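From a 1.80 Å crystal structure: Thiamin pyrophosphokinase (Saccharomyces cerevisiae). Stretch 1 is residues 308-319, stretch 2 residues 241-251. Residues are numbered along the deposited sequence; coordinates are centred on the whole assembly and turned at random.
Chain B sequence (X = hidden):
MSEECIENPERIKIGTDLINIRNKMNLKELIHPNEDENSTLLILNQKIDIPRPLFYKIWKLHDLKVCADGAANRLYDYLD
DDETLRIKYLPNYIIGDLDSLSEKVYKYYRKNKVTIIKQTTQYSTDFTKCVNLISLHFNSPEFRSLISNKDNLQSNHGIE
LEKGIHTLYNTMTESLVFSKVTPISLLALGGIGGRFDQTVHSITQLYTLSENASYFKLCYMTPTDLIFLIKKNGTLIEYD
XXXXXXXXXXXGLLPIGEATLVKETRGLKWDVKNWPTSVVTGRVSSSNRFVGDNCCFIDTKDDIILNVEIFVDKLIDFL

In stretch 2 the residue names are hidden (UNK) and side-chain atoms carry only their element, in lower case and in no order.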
ATOM      1  N   VAL B 308      -7.980   4.428   8.910  1.00 17.41           N
ATOM      2  CA  VAL B 308      -8.794   5.565   9.297  1.00 18.47           C
ATOM      3  C   VAL B 308      -8.059   6.821   8.876  1.00 18.73           C
ATOM      4  O   VAL B 308      -6.975   7.117   9.379  1.00 18.45           O
ATOM      5  CB  VAL B 308      -9.035   5.598  10.822  1.00 18.45           C
ATOM      6  CG1 VAL B 308      -9.815   6.851  11.198  1.00 19.03           C
ATOM      7  CG2 VAL B 308      -9.796   4.351  11.252  1.00 18.65           C
ATOM      8  N   GLU B 309      -8.646   7.548   7.934  1.00 19.08           N
ATOM      9  CA  GLU B 309      -8.036   8.769   7.448  1.00 19.76           C
ATOM     10  C   GLU B 309      -7.932   9.771   8.583  1.00 20.58           C
ATOM     11  O   GLU B 309      -8.887   9.980   9.331  1.00 20.15           O
ATOM     12  CB  GLU B 309      -8.861   9.355   6.303  1.00 19.48           C
ATOM     13  CG  GLU B 309      -8.419  10.740   5.866  1.00 21.25           C
ATOM     14  CD  GLU B 309      -9.163  11.224   4.642  1.00 22.71           C
ATOM     15  OE1 GLU B 309     -10.393  11.014   4.576  1.00 21.93           O
ATOM     16  OE2 GLU B 309      -8.520  11.820   3.754  1.00 22.71           O
ATOM     17  N   ILE B 310      -6.759  10.377   8.715  1.00 20.63           N
ATOM     18  CA  ILE B 310      -6.529  11.365   9.755  1.00 21.64           C
ATOM     19  C   ILE B 310      -6.051  12.676   9.160  1.00 22.04           C
ATOM     20  O   ILE B 310      -5.468  12.712   8.075  1.00 21.22           O
ATOM     21  CB  ILE B 310      -5.467  10.891  10.770  1.00 21.27           C
ATOM     22  CG1 ILE B 310      -4.180  10.513  10.033  1.00 22.82           C
ATOM     23  CG2 ILE B 310      -6.001   9.723  11.577  1.00 22.30           C
ATOM     24  CD1 ILE B 310      -3.026  10.147  10.944  1.00 23.18           C
ATOM     25  N   PHE B 311      -6.320  13.755   9.881  1.00 23.07           N
ATOM     26  CA  PHE B 311      -5.898  15.085   9.478  1.00 24.96           C
ATOM     27  C   PHE B 311      -4.775  15.394  10.459  1.00 25.68           C
ATOM     28  O   PHE B 311      -4.979  16.022  11.497  1.00 25.61           O
ATOM     29  CB  PHE B 311      -7.071  16.055   9.619  1.00 24.74           C
ATOM     30  CG  PHE B 311      -8.270  15.667   8.793  1.00 26.40           C
ATOM     31  CD1 PHE B 311      -9.556  15.821   9.293  1.00 26.50           C
ATOM     32  CD2 PHE B 311      -8.110  15.129   7.518  1.00 27.06           C
ATOM     33  CE1 PHE B 311     -10.666  15.441   8.538  1.00 28.30           C
ATOM     34  CE2 PHE B 311      -9.212  14.747   6.754  1.00 27.70           C
ATOM     35  CZ  PHE B 311     -10.492  14.903   7.267  1.00 27.50           C
ATOM     36  N   VAL B 312      -3.590  14.903  10.113  1.00 27.10           N
ATOM     37  CA  VAL B 312      -2.384  15.029  10.921  1.00 29.31           C
ATOM     38  C   VAL B 312      -2.133  16.350  11.641  1.00 29.94           C
ATOM     39  O   VAL B 312      -1.750  16.351  12.810  1.00 30.01           O
ATOM     40  CB  VAL B 312      -1.138  14.683  10.077  1.00 30.64           C
ATOM     41  CG1 VAL B 312       0.110  14.790  10.926  1.00 31.49           C
ATOM     42  CG2 VAL B 312      -1.271  13.274   9.516  1.00 31.18           C
ATOM     43  N   ASP B 313      -2.345  17.472  10.960  1.00 31.21           N
ATOM     44  CA  ASP B 313      -2.099  18.775  11.573  1.00 32.95           C
ATOM     45  C   ASP B 313      -3.103  19.155  12.663  1.00 33.36           C
ATOM     46  O   ASP B 313      -2.949  20.184  13.321  1.00 34.03           O
ATOM     47  CB  ASP B 313      -2.077  19.863  10.497  1.00 34.77           C
ATOM     48  CG  ASP B 313      -1.039  19.598   9.423  1.00 36.28           C
ATOM     49  OD1 ASP B 313       0.146  19.403   9.768  1.00 38.10           O
ATOM     50  OD2 ASP B 313      -1.407  19.589   8.229  1.00 38.34           O
ATOM     51  N   LYS B 314      -4.119  18.320  12.858  1.00 33.61           N
ATOM     52  CA  LYS B 314      -5.151  18.574  13.864  1.00 33.77           C
ATOM     53  C   LYS B 314      -5.006  17.707  15.116  1.00 33.23           C
ATOM     54  O   LYS B 314      -5.525  18.042  16.181  1.00 32.57           O
ATOM     55  CB  LYS B 314      -6.537  18.337  13.257  1.00 35.17           C
ATOM     56  CG  LYS B 314      -7.105  19.519  12.486  1.00 37.69           C
ATOM     57  CD  LYS B 314      -6.149  20.044  11.427  1.00 39.85           C
ATOM     58  CE  LYS B 314      -6.749  21.254  10.736  1.00 41.07           C
ATOM     59  NZ  LYS B 314      -7.260  22.232  11.738  1.00 41.87           N
ATOM     60  N   LEU B 315      -4.294  16.596  14.973  1.00 32.17           N
ATOM     61  CA  LEU B 315      -4.078  15.639  16.055  1.00 32.52           C
ATOM     62  C   LEU B 315      -3.531  16.180  17.378  1.00 32.97           C
ATOM     63  O   LEU B 315      -4.105  15.936  18.439  1.00 32.26           O
ATOM     64  CB  LEU B 315      -3.155  14.526  15.552  1.00 32.60           C
ATOM     65  CG  LEU B 315      -3.727  13.131  15.285  1.00 33.72           C
ATOM     66  CD1 LEU B 315      -5.201  13.200  14.928  1.00 32.74           C
ATOM     67  CD2 LEU B 315      -2.923  12.484  14.172  1.00 32.73           C
ATOM     68  N   ILE B 316      -2.421  16.903  17.308  1.00 34.00           N
ATOM     69  CA  ILE B 316      -1.765  17.444  18.495  1.00 35.36           C
ATOM     70  C   ILE B 316      -2.681  17.970  19.604  1.00 35.82           C
ATOM     71  O   ILE B 316      -2.425  17.729  20.784  1.00 35.96           O
ATOM     72  CB  ILE B 316      -0.764  18.563  18.112  1.00 36.31           C
ATOM     73  CG1 ILE B 316       0.061  18.965  19.337  1.00 37.34           C
ATOM     74  CG2 ILE B 316      -1.508  19.766  17.548  1.00 35.47           C
ATOM     75  CD1 ILE B 316       1.194  19.924  19.027  1.00 38.81           C
ATOM     76  N   ASP B 317      -3.745  18.674  19.234  1.00 36.77           N
ATOM     77  CA  ASP B 317      -4.659  19.240  20.223  1.00 37.64           C
ATOM     78  C   ASP B 317      -5.493  18.230  21.009  1.00 37.71           C
ATOM     79  O   ASP B 317      -6.095  18.582  22.024  1.00 38.50           O
ATOM     80  CB  ASP B 317      -5.593  20.255  19.558  1.00 38.58           C
ATOM     81  CG  ASP B 317      -4.854  21.476  19.042  1.00 39.69           C
ATOM     82  OD1 ASP B 317      -4.155  22.131  19.846  1.00 41.27           O
ATOM     83  OD2 ASP B 317      -4.976  21.782  17.838  1.00 38.86           O
ATOM     84  N   PHE B 318      -5.534  16.982  20.553  1.00 37.20           N
ATOM     85  CA  PHE B 318      -6.314  15.963  21.247  1.00 36.87           C
ATOM     86  C   PHE B 318      -5.446  14.882  21.886  1.00 37.50           C
ATOM     87  O   PHE B 318      -5.958  13.952  22.511  1.00 37.61           O
ATOM     88  CB  PHE B 318      -7.314  15.315  20.286  1.00 35.52           C
ATOM     89  CG  PHE B 318      -8.256  16.292  19.641  1.00 33.70           C
ATOM     90  CD1 PHE B 318      -7.824  17.116  18.608  1.00 32.45           C
ATOM     91  CD2 PHE B 318      -9.571  16.404  20.083  1.00 33.53           C
ATOM     92  CE1 PHE B 318      -8.687  18.040  18.023  1.00 32.43           C
ATOM     93  CE2 PHE B 318     -10.442  17.326  19.506  1.00 31.84           C
ATOM     94  CZ  PHE B 318      -9.999  18.145  18.474  1.00 31.73           C
ATOM     95  N   LEU B 319      -4.132  15.010  21.729  1.00 38.32           N
ATOM     96  CA  LEU B 319      -3.195  14.042  22.287  1.00 39.29           C
ATOM     97  C   LEU B 319      -2.605  14.524  23.606  1.00 40.13           C
ATOM     98  O   LEU B 319      -2.551  13.709  24.551  1.00 40.79           O
ATOM     99  CB  LEU B 319      -2.073  13.761  21.285  1.00 38.49           C
ATOM    100  CG  LEU B 319      -2.516  13.087  19.983  1.00 38.89           C
ATOM    101  CD1 LEU B 319      -1.323  12.923  19.059  1.00 38.12           C
ATOM    102  CD2 LEU B 319      -3.143  11.736  20.296  1.00 38.96           C
ATOM    103  OXT LEU B 319      -2.196  15.701  23.678  1.00 40.98           O
ATOM    104  N   UNK B 241     -16.769  12.736  19.825  1.00 25.09           N
ATOM    105  CA  UNK B 241     -17.321  13.462  18.679  1.00 25.05           C
ATOM    106  C   UNK B 241     -16.452  14.611  18.167  1.00 25.37           C
ATOM    107  O   UNK B 241     -16.195  14.709  16.969  1.00 25.25           O
ATOM    108  c   UNK B 241     -19.082  12.792  20.083  1.00 25.31           C
ATOM    109  c   UNK B 241     -18.676  13.930  19.198  1.00 25.46           C
ATOM    110  c   UNK B 241     -17.805  12.517  20.851  1.00 25.07           C
ATOM    111  N   UNK B 242     -15.996  15.474  19.070  1.00 26.22           N
ATOM    112  CA  UNK B 242     -15.166  16.604  18.666  1.00 26.68           C
ATOM    113  C   UNK B 242     -13.881  16.121  18.004  1.00 25.40           C
ATOM    114  O   UNK B 242     -13.431  16.692  17.013  1.00 25.66           O
ATOM    115  c   UNK B 242     -14.962  19.651  18.571  1.00 35.51           C
ATOM    116  c   UNK B 242     -14.128  18.781  19.498  1.00 32.64           C
ATOM    117  n   UNK B 242     -14.483  19.841  17.347  1.00 36.64           N
ATOM    118  c   UNK B 242     -14.831  17.486  19.871  1.00 28.94           C
ATOM    119  o   UNK B 242     -16.027  20.141  18.951  1.00 36.67           O
ATOM    120  N   UNK B 243     -13.289  15.069  18.558  1.00 25.28           N
ATOM    121  CA  UNK B 243     -12.061  14.507  18.005  1.00 24.30           C
ATOM    122  C   UNK B 243     -12.324  13.951  16.611  1.00 23.96           C
ATOM    123  O   UNK B 243     -11.576  14.219  15.669  1.00 23.51           O
ATOM    124  c   UNK B 243     -10.423  12.572  18.302  1.00 24.98           C
ATOM    125  c   UNK B 243      -8.142  12.394  17.497  1.00 24.59           C
ATOM    126  c   UNK B 243      -8.346  11.057  17.178  1.00 25.00           C
ATOM    127  c   UNK B 243      -9.585  10.471  17.418  1.00 25.73           C
ATOM    128  c   UNK B 243     -11.541  13.385  18.911  1.00 24.84           C
ATOM    129  c   UNK B 243     -10.617  11.232  17.978  1.00 25.86           C
ATOM    130  c   UNK B 243      -9.180  13.144  18.055  1.00 25.95           C
ATOM    131  N   UNK B 244     -13.397  13.178  16.485  1.00 23.62           N
ATOM    132  CA  UNK B 244     -13.750  12.569  15.210  1.00 24.21           C
ATOM    133  C   UNK B 244     -14.045  13.623  14.141  1.00 23.06           C
ATOM    134  O   UNK B 244     -13.612  13.491  12.998  1.00 21.81           O
ATOM    135  n   UNK B 244     -15.857  12.174  12.662  1.00 34.27           N
ATOM    136  c   UNK B 244     -14.952  11.630  15.399  1.00 25.95           C
ATOM    137  c   UNK B 244     -16.797  11.800  13.713  1.00 30.89           C
ATOM    138  c   UNK B 244     -15.942  11.772  11.399  1.00 33.23           C
ATOM    139  n   UNK B 244     -15.034  12.166  10.518  1.00 32.59           N
ATOM    140  c   UNK B 244     -16.314  12.234  15.090  1.00 31.24           C
ATOM    141  n   UNK B 244     -16.930  10.975  11.014  1.00 34.19           N
ATOM    142  N   UNK B 245     -14.769  14.675  14.516  1.00 23.04           N
ATOM    143  CA  UNK B 245     -15.111  15.734  13.570  1.00 22.92           C
ATOM    144  C   UNK B 245     -13.915  16.580  13.148  1.00 23.32           C
ATOM    145  O   UNK B 245     -13.843  17.041  12.010  1.00 22.90           O
ATOM    146  c   UNK B 245     -16.184  16.655  14.161  1.00 24.39           C
ATOM    147  c   UNK B 245     -17.528  15.974  14.293  1.00 25.49           C
ATOM    148  n   UNK B 245     -18.145  16.096  15.464  1.00 25.32           N
ATOM    149  o   UNK B 245     -18.016  15.355  13.349  1.00 26.73           O
ATOM    150  N   UNK B 246     -12.976  16.776  14.065  1.00 23.06           N
ATOM    151  CA  UNK B 246     -11.804  17.597  13.789  1.00 23.54           C
ATOM    152  C   UNK B 246     -10.630  16.875  13.135  1.00 23.22           C
ATOM    153  O   UNK B 246      -9.967  17.441  12.267  1.00 22.76           O
ATOM    154  c   UNK B 246     -11.283  18.267  15.084  1.00 23.86           C
ATOM    155  c   UNK B 246     -10.150  19.239  14.771  1.00 24.48           C
ATOM    156  o   UNK B 246     -12.351  18.982  15.714  1.00 26.40           O
ATOM    157  N   UNK B 247     -10.383  15.630  13.532  1.00 23.44           N
ATOM    158  CA  UNK B 247      -9.235  14.895  13.006  1.00 23.60           C
ATOM    159  C   UNK B 247      -9.493  13.656  12.155  1.00 22.98           C
ATOM    160  O   UNK B 247      -8.548  13.091  11.607  1.00 22.75           O
ATOM    161  c   UNK B 247      -8.327  14.489  14.169  1.00 24.24           C
ATOM    162  s   UNK B 247      -8.088  15.770  15.418  1.00 26.14           S
ATOM    163  N   UNK B 248     -10.743  13.227  12.028  1.00 22.80           N
ATOM    164  CA  UNK B 248     -11.019  12.018  11.256  1.00 21.98           C
ATOM    165  C   UNK B 248     -11.758  12.234   9.942  1.00 22.30           C
ATOM    166  O   UNK B 248     -12.701  13.022   9.865  1.00 21.15           O
ATOM    167  c   UNK B 248     -11.062  10.725  13.415  1.00 23.70           C
ATOM    168  c   UNK B 248     -11.997   9.692  11.333  1.00 21.79           C
ATOM    169  c   UNK B 248     -11.810  10.995  12.106  1.00 23.10           C
ATOM    170  c   UNK B 248      -9.634  10.227  13.228  1.00 25.40           C
ATOM    171  N   UNK B 249     -11.313  11.519   8.913  1.00 20.89           N
ATOM    172  CA  UNK B 249     -11.936  11.608   7.608  1.00 20.42           C
ATOM    173  C   UNK B 249     -12.676  10.321   7.296  1.00 20.48           C
ATOM    174  O   UNK B 249     -13.517   9.873   8.077  1.00 19.77           O
ATOM    175  N   UNK B 250     -12.363   9.718   6.157  1.00 20.38           N
ATOM    176  CA  UNK B 250     -13.003   8.473   5.757  1.00 20.80           C
ATOM    177  C   UNK B 250     -12.290   7.273   6.374  1.00 20.37           C
ATOM    178  O   UNK B 250     -11.331   7.428   7.130  1.00 20.67           O
ATOM    179  c   UNK B 250     -13.739   9.476   3.555  1.00 22.74           C
ATOM    180  n   UNK B 250     -13.067  10.161   2.638  1.00 24.97           N
ATOM    181  o   UNK B 250     -14.906   9.730   3.846  1.00 22.81           O
ATOM    182  c   UNK B 250     -12.996   8.345   4.235  1.00 21.68           C
ATOM    183  N   UNK B 251     -12.764   6.077   6.045  1.00 19.59           N
ATOM    184  CA  UNK B 251     -12.170   4.849   6.556  1.00 18.83           C
ATOM    185  C   UNK B 251     -12.444   3.723   5.578  1.00 19.44           C
ATOM    186  O   UNK B 251     -13.299   3.849   4.700  1.00 17.87           O
ATOM    187  s   UNK B 251     -14.508   4.046   7.937  1.00 20.30           S
ATOM    188  c   UNK B 251     -12.753   4.493   7.927  1.00 18.74           C
TER

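Position 241 carries three side-chain carbons that close a ring onto its own backbone N. That closure identifies Pro241, which opens the helix and lies out of reach of stretch 1. Position 242 has three carbons, the third bearing one oxygen and one nitrogen: an amide on a two-carbon spacer, hence Gln242. Its CG is 4.0 Å from Phe318 CE2.

At 243 one carbon leads to a ring of six carbons with no heteroatom, so the residue is Phe243. Its CD1 lies 3.6 Å from Phe318 CB and its CE1 4.0 Å from Leu315 CD1. The centroids of the Phe243 and Phe318 rings are 5.6 Å apart and their planes meet at 59°, an oblique pair. Position 244 shows three carbons, a nitrogen, then a carbon holding two more nitrogens. This guanidinium defines Arg244, whose CA-to-CB bond points away from stretch 1; its NH2 makes a weak hydrogen bond to the backbone O of position 248, at 2.6 Å.

Position 245 has two carbons, the second with one oxygen and one nitrogen, giving Asn245; it too points away. At 246 a single carbon forks into one oxygen and one carbon, the signature of Thr246. Its OG1 donates to Gln242 O (2.8 Å) and accepts from Gln242 NE2 (2.8 Å), while its CB packs 3.6 Å from Phe318 CZ.

Position 247 has one carbon and one sulfur: Cys247. Its SG is 3.5 Å from Phe318 CD1 and sits obliquely over that ring, 4.0 Å from the centroid and 39° off the normal. Its CB is 3.5 Å from Leu315 CD1.

Position 248 has four carbons forked at the first, one arm two carbons long, as in Ile248. It is the first residue to leave helical phi/psi, and its CG2 meets Val308 CG1 at 3.6 Å. Position 249 has no side-chain atoms and is Gly249. The absence matters, since an ideal CB would lie only 2.2 Å from Glu309 OE1, a clash.

Position 250 repeats the two-carbon amide pattern: Asn250. Its backbone N donates to Glu309 OE1 at 2.8 Å, with an angle of 174°. Position 251 has one carbon and one sulfur, so it is Cys251; its CB is 4.3 Å from Val308 CA.

The contact buries 721 Å² and has two parts. Two strands run antiparallel, with axes 151° apart, joined by Gly249 N to Glu309 O (2.9 Å) and Glu309 N to Asn250 O (2.8 Å). Just beyond the strand, Phe311 N donates to Cys247 O (2.9 Å). Val308 pairs with Cys251 and Ile310 with Ile248, so the register slips by one residue. In this bulge, Glu309 binds with its backbone N and O and also with its carboxylate. The side chains of Val308, Ile310, Ile248 and Cys251 share one face of the sheet. Beside the strands, Leu315 and Phe318 pack against the helix through Phe243 and Cys247.

Stretch 2 (241-251) PQFRNTCIGNC
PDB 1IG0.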